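PDB 1OY3: NF-kappa-B inhibitor beta from Mus musculus, which inhibits NF-kappa-B by forming a complex with it that traps it in the cytoplasm, though its unphosphorylated form can also accompany NF-kappa-B to the nucleus. Local coordinates for residues C[218-232]-C[243-255]. Residues are numbered along the deposited sequence; the frame is centred on the assembly and turned at random.
Sequences PTARMYGGRTPLGSA and LLRAHGAPEPEDG
Leu229 and Leu244 meet between the two helices of the sixth ankyrin repeat, 228-233 and 238-246. Their side chains slide past each other in opposite directions, with Leu229 CG 4.1 Å from Leu244 CB. Leu244 CD1 reaches the backbone of the first helix, 3.5 Å from Leu229 CA. The same methyl also touches Ala232 CB. The other branch of Leu244, CD2, lies against Pro228 CB. Pro228 and Ala232 also pack on helix 195-201 of the preceding repeat.

With CG anti to the backbone N (chi1 -152°), the Leu229 side chain reaches toward the end of the second helix and the chain after it, and its two methyls find different partners. CD1 packs on Ala249 CB and Pro252 CD. CD2 lies 3.4 Å from Arg245 NH1, where the two side chains cross at about a right angle. The bent Arg245 chain also brings NH2 to 3.3 Å from Glu251 OE1. That salt bridge rests on charge alone, because the oxygen lies well out of the guanidinium plane.

A Schellman motif ends helix 238-246, with Gly248 at positive phi. Ala249 follows it and sets its CB 3.9 Å from Pro218 CB, which ties in the end of the fifth repeat. Farther along, Arg221 and Glu253 cross at about a right angle, their planar groups 56° apart. Arg221 NH2 lies 3.5 Å from Glu253 OE2, a long salt bridge, and its detail is doubtful because Glu253 is poorly ordered.

Thr227 caps the first helix by accepting a hydrogen bond from Gly230 N at OG1. The Pro252 ring sits against this first turn, with CG 3.2 Å from Gly230 CA.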
loop_
_atom_site.group_PDB
_atom_site.type_symbol
_atom_site.label_atom_id
_atom_site.label_comp_id
_atom_site.label_asym_id
_atom_site.label_seq_id
_atom_site.Cartn_x
_atom_site.Cartn_y
_atom_site.Cartn_z
ATOM N N PRO C 218 -1.718 5.043 23.173
ATOM C CA PRO C 218 -2.898 4.184 23.045
ATOM C C PRO C 218 -4.235 4.934 23.060
ATOM O O PRO C 218 -5.301 4.315 22.966
ATOM C CB PRO C 218 -2.752 3.243 24.230
ATOM C CG PRO C 218 -2.222 4.160 25.277
ATOM C CD PRO C 218 -1.166 4.964 24.539
ATOM N N THR C 219 -4.177 6.260 23.155
ATOM C CA THR C 219 -5.392 7.068 23.185
ATOM C C THR C 219 -5.780 7.623 21.806
ATOM O O THR C 219 -6.787 8.319 21.665
ATOM C CB THR C 219 -5.238 8.250 24.162
ATOM O OG1 THR C 219 -6.534 8.728 24.531
ATOM C CG2 THR C 219 -4.478 9.395 23.508
ATOM N N ALA C 220 -4.980 7.315 20.791
ATOM C CA ALA C 220 -5.247 7.802 19.445
ATOM C C ALA C 220 -6.471 7.119 18.851
ATOM O O ALA C 220 -6.652 5.913 18.997
ATOM C CB ALA C 220 -4.028 7.558 18.547
ATOM N N ARG C 221 -7.316 7.886 18.178
ATOM C CA ARG C 221 -8.492 7.289 17.559
ATOM C C ARG C 221 -8.477 7.477 16.048
ATOM O O ARG C 221 -7.946 8.464 15.541
ATOM C CB ARG C 221 -9.771 7.877 18.159
ATOM C CG ARG C 221 -9.863 9.389 18.108
ATOM C CD ARG C 221 -10.992 9.868 19.011
ATOM N NE ARG C 221 -10.800 9.411 20.385
ATOM C CZ ARG C 221 -11.656 9.625 21.380
ATOM N NH1 ARG C 221 -12.778 10.299 21.162
ATOM N NH2 ARG C 221 -11.388 9.166 22.598
ATOM N N MET C 222 -9.021 6.513 15.318
ATOM C CA MET C 222 -9.065 6.668 13.879
ATOM C C MET C 222 -10.178 7.669 13.585
ATOM O O MET C 222 -10.911 8.056 14.495
ATOM C CB MET C 222 -9.296 5.321 13.187
ATOM C CG MET C 222 -10.184 4.350 13.908
ATOM S SD MET C 222 -9.783 2.660 13.399
ATOM C CE MET C 222 -10.487 2.583 11.740
ATOM N N TYR C 223 -10.285 8.108 12.333
ATOM C CA TYR C 223 -11.287 9.091 11.933
ATOM C C TYR C 223 -12.667 8.887 12.561
ATOM O O TYR C 223 -13.348 9.858 12.904
ATOM C CB TYR C 223 -11.418 9.108 10.410
ATOM C CG TYR C 223 -10.161 9.534 9.692
ATOM C CD1 TYR C 223 -9.988 9.264 8.335
ATOM C CD2 TYR C 223 -9.137 10.199 10.368
ATOM C CE1 TYR C 223 -8.826 9.636 7.668
ATOM C CE2 TYR C 223 -7.970 10.581 9.714
ATOM C CZ TYR C 223 -7.821 10.295 8.363
ATOM O OH TYR C 223 -6.663 10.650 7.712
ATOM N N GLY C 224 -13.078 7.632 12.703
ATOM C CA GLY C 224 -14.377 7.354 13.285
ATOM C C GLY C 224 -14.442 7.677 14.767
ATOM O O GLY C 224 -15.495 8.059 15.277
ATOM N N GLY C 225 -13.312 7.524 15.454
ATOM C CA GLY C 225 -13.248 7.790 16.879
ATOM C C GLY C 225 -12.786 6.571 17.663
ATOM O O GLY C 225 -12.484 6.661 18.852
ATOM N N ARG C 226 -12.727 5.427 16.990
ATOM C CA ARG C 226 -12.314 4.188 17.627
ATOM C C ARG C 226 -10.829 4.158 17.990
ATOM O O ARG C 226 -9.973 4.618 17.228
ATOM C CB ARG C 226 -12.655 3.009 16.718
ATOM C CG ARG C 226 -12.192 1.658 17.228
ATOM C CD ARG C 226 -12.775 0.549 16.369
ATOM N NE ARG C 226 -14.221 0.436 16.545
ATOM C CZ ARG C 226 -15.094 0.286 15.553
ATOM N NH1 ARG C 226 -14.678 0.235 14.290
ATOM N NH2 ARG C 226 -16.388 0.181 15.825
ATOM N N THR C 227 -10.537 3.615 19.168
ATOM C CA THR C 227 -9.170 3.498 19.667
ATOM C C THR C 227 -8.647 2.081 19.459
ATOM O O THR C 227 -9.388 1.180 19.055
ATOM C CB THR C 227 -9.110 3.776 21.172
ATOM O OG1 THR C 227 -9.909 2.799 21.852
ATOM C CG2 THR C 227 -9.639 5.156 21.485
ATOM N N PRO C 228 -7.355 1.861 19.742
ATOM C CA PRO C 228 -6.797 0.518 19.568
ATOM C C PRO C 228 -7.498 -0.502 20.462
ATOM O O PRO C 228 -7.758 -1.634 20.042
ATOM C CB PRO C 228 -5.330 0.709 19.937
ATOM C CG PRO C 228 -5.064 2.112 19.474
ATOM C CD PRO C 228 -6.281 2.847 19.975
ATOM N N LEU C 229 -7.808 -0.096 21.695
ATOM C CA LEU C 229 -8.482 -0.988 22.638
ATOM C C LEU C 229 -9.879 -1.282 22.118
ATOM O O LEU C 229 -10.290 -2.439 22.034
ATOM C CB LEU C 229 -8.590 -0.343 24.024
ATOM C CG LEU C 229 -8.640 -1.295 25.232
ATOM C CD1 LEU C 229 -9.005 -0.493 26.472
ATOM C CD2 LEU C 229 -9.641 -2.419 25.017
ATOM N N GLY C 230 -10.604 -0.217 21.781
ATOM C CA GLY C 230 -11.951 -0.362 21.260
ATOM C C GLY C 230 -11.940 -1.284 20.060
ATOM O O GLY C 230 -12.869 -2.060 19.842
ATOM N N SER C 231 -10.868 -1.203 19.279
ATOM C CA SER C 231 -10.738 -2.043 18.106
ATOM C C SER C 231 -10.430 -3.465 18.536
ATOM O O SER C 231 -11.004 -4.416 18.008
ATOM C CB SER C 231 -9.621 -1.518 17.196
ATOM O OG SER C 231 -9.497 -2.327 16.039
ATOM N N ALA C 232 -9.525 -3.607 19.504
ATOM C CA ALA C 232 -9.137 -4.925 19.999
ATOM C C ALA C 232 -10.305 -5.703 20.606
ATOM O O ALA C 232 -10.333 -6.937 20.546
ATOM C CB ALA C 232 -8.011 -4.790 21.023
ATOM N N LEU C 243 -2.995 -6.488 26.853
ATOM C CA LEU C 243 -1.822 -5.625 26.692
ATOM C C LEU C 243 -2.191 -4.158 26.803
ATOM O O LEU C 243 -1.680 -3.444 27.669
ATOM C CB LEU C 243 -1.159 -5.870 25.332
ATOM C CG LEU C 243 -0.196 -7.052 25.197
ATOM C CD1 LEU C 243 -0.836 -8.316 25.733
ATOM C CD2 LEU C 243 0.195 -7.217 23.729
ATOM N N LEU C 244 -3.074 -3.713 25.912
ATOM C CA LEU C 244 -3.521 -2.323 25.901
ATOM C C LEU C 244 -3.981 -1.917 27.294
ATOM O O LEU C 244 -3.640 -0.834 27.777
ATOM C CB LEU C 244 -4.656 -2.141 24.884
ATOM C CG LEU C 244 -4.186 -2.158 23.425
ATOM C CD1 LEU C 244 -5.329 -2.534 22.491
ATOM C CD2 LEU C 244 -3.618 -0.788 23.074
ATOM N N ARG C 245 -4.745 -2.795 27.939
ATOM C CA ARG C 245 -5.233 -2.533 29.287
ATOM C C ARG C 245 -4.018 -2.301 30.182
ATOM O O ARG C 245 -3.856 -1.233 30.773
ATOM C CB ARG C 245 -6.009 -3.738 29.822
ATOM C CG ARG C 245 -7.256 -4.140 29.046
ATOM C CD ARG C 245 -8.423 -3.206 29.299
ATOM N NE ARG C 245 -9.689 -3.936 29.366
ATOM C CZ ARG C 245 -10.151 -4.734 28.409
ATOM N NH1 ARG C 245 -9.455 -4.913 27.295
ATOM N NH2 ARG C 245 -11.309 -5.360 28.565
ATOM N N ALA C 246 -3.160 -3.317 30.254
ATOM C CA ALA C 246 -1.953 -3.274 31.074
ATOM C C ALA C 246 -1.081 -2.046 30.838
ATOM O O ALA C 246 -0.319 -1.648 31.717
ATOM C CB ALA C 246 -1.136 -4.543 30.856
ATOM N N HIS C 247 -1.185 -1.442 29.658
ATOM C CA HIS C 247 -0.385 -0.260 29.360
ATOM C C HIS C 247 -1.125 1.065 29.472
ATOM O O HIS C 247 -0.736 2.055 28.851
ATOM C CB HIS C 247 0.267 -0.376 27.982
ATOM C CG HIS C 247 1.564 -1.124 27.999
ATOM N ND1 HIS C 247 1.633 -2.501 27.957
ATOM C CD2 HIS C 247 2.842 -0.687 28.120
ATOM C CE1 HIS C 247 2.896 -2.880 28.051
ATOM N NE2 HIS C 247 3.649 -1.799 28.152
ATOM N N GLY C 248 -2.190 1.082 30.265
ATOM C CA GLY C 248 -2.937 2.312 30.472
ATOM C C GLY C 248 -3.830 2.823 29.358
ATOM O O GLY C 248 -4.025 4.031 29.222
ATOM N N ALA C 249 -4.372 1.921 28.555
ATOM C CA ALA C 249 -5.262 2.329 27.481
ATOM C C ALA C 249 -6.661 2.520 28.075
ATOM O O ALA C 249 -7.246 1.575 28.614
ATOM C CB ALA C 249 -5.290 1.263 26.397
ATOM N N PRO C 250 -7.206 3.749 28.011
ATOM C CA PRO C 250 -8.545 4.001 28.557
ATOM C C PRO C 250 -9.568 3.062 27.916
ATOM O O PRO C 250 -9.379 2.609 26.786
ATOM C CB PRO C 250 -8.792 5.462 28.198
ATOM C CG PRO C 250 -7.419 6.051 28.268
ATOM C CD PRO C 250 -6.593 5.005 27.545
ATOM N N GLU C 251 -10.642 2.767 28.642
ATOM C CA GLU C 251 -11.674 1.868 28.136
ATOM C C GLU C 251 -12.535 2.575 27.075
ATOM O O GLU C 251 -12.833 3.767 27.192
ATOM C CB GLU C 251 -12.547 1.371 29.295
ATOM C CG GLU C 251 -13.192 0.005 29.056
ATOM C CD GLU C 251 -12.218 -1.155 29.232
ATOM O OE1 GLU C 251 -12.567 -2.289 28.835
ATOM O OE2 GLU C 251 -11.110 -0.939 29.779
ATOM N N PRO C 252 -12.936 1.842 26.021
ATOM C CA PRO C 252 -13.757 2.333 24.904
ATOM C C PRO C 252 -15.090 2.975 25.305
ATOM O O PRO C 252 -15.623 2.708 26.384
ATOM C CB PRO C 252 -13.960 1.081 24.052
ATOM C CG PRO C 252 -12.730 0.285 24.326
ATOM C CD PRO C 252 -12.572 0.430 25.809
ATOM N N GLU C 253 -15.625 3.813 24.419
ATOM C CA GLU C 253 -16.890 4.500 24.666
ATOM C C GLU C 253 -18.043 3.925 23.850
ATOM O O GLU C 253 -18.286 4.351 22.721
ATOM C CB GLU C 253 -16.768 5.995 24.353
ATOM C CG GLU C 253 -15.889 6.787 25.305
ATOM C CD GLU C 253 -14.409 6.549 25.084
ATOM O OE1 GLU C 253 -13.928 5.429 25.360
ATOM O OE2 GLU C 253 -13.725 7.490 24.630
ATOM N N ASP C 254 -18.754 2.966 24.434
ATOM C CA ASP C 254 -19.891 2.335 23.774
ATOM C C ASP C 254 -19.628 2.091 22.289
ATOM O O ASP C 254 -18.565 1.602 21.911
ATOM C CB ASP C 254 -21.139 3.200 23.953
ATOM N N GLY C 255 -20.603 2.437 21.455
ATOM C CA GLY C 255 -20.485 2.260 20.012
ATOM C C GLY C 255 -21.691 2.873 19.307
ATOM O O GLY C 255 -22.535 3.471 20.007
#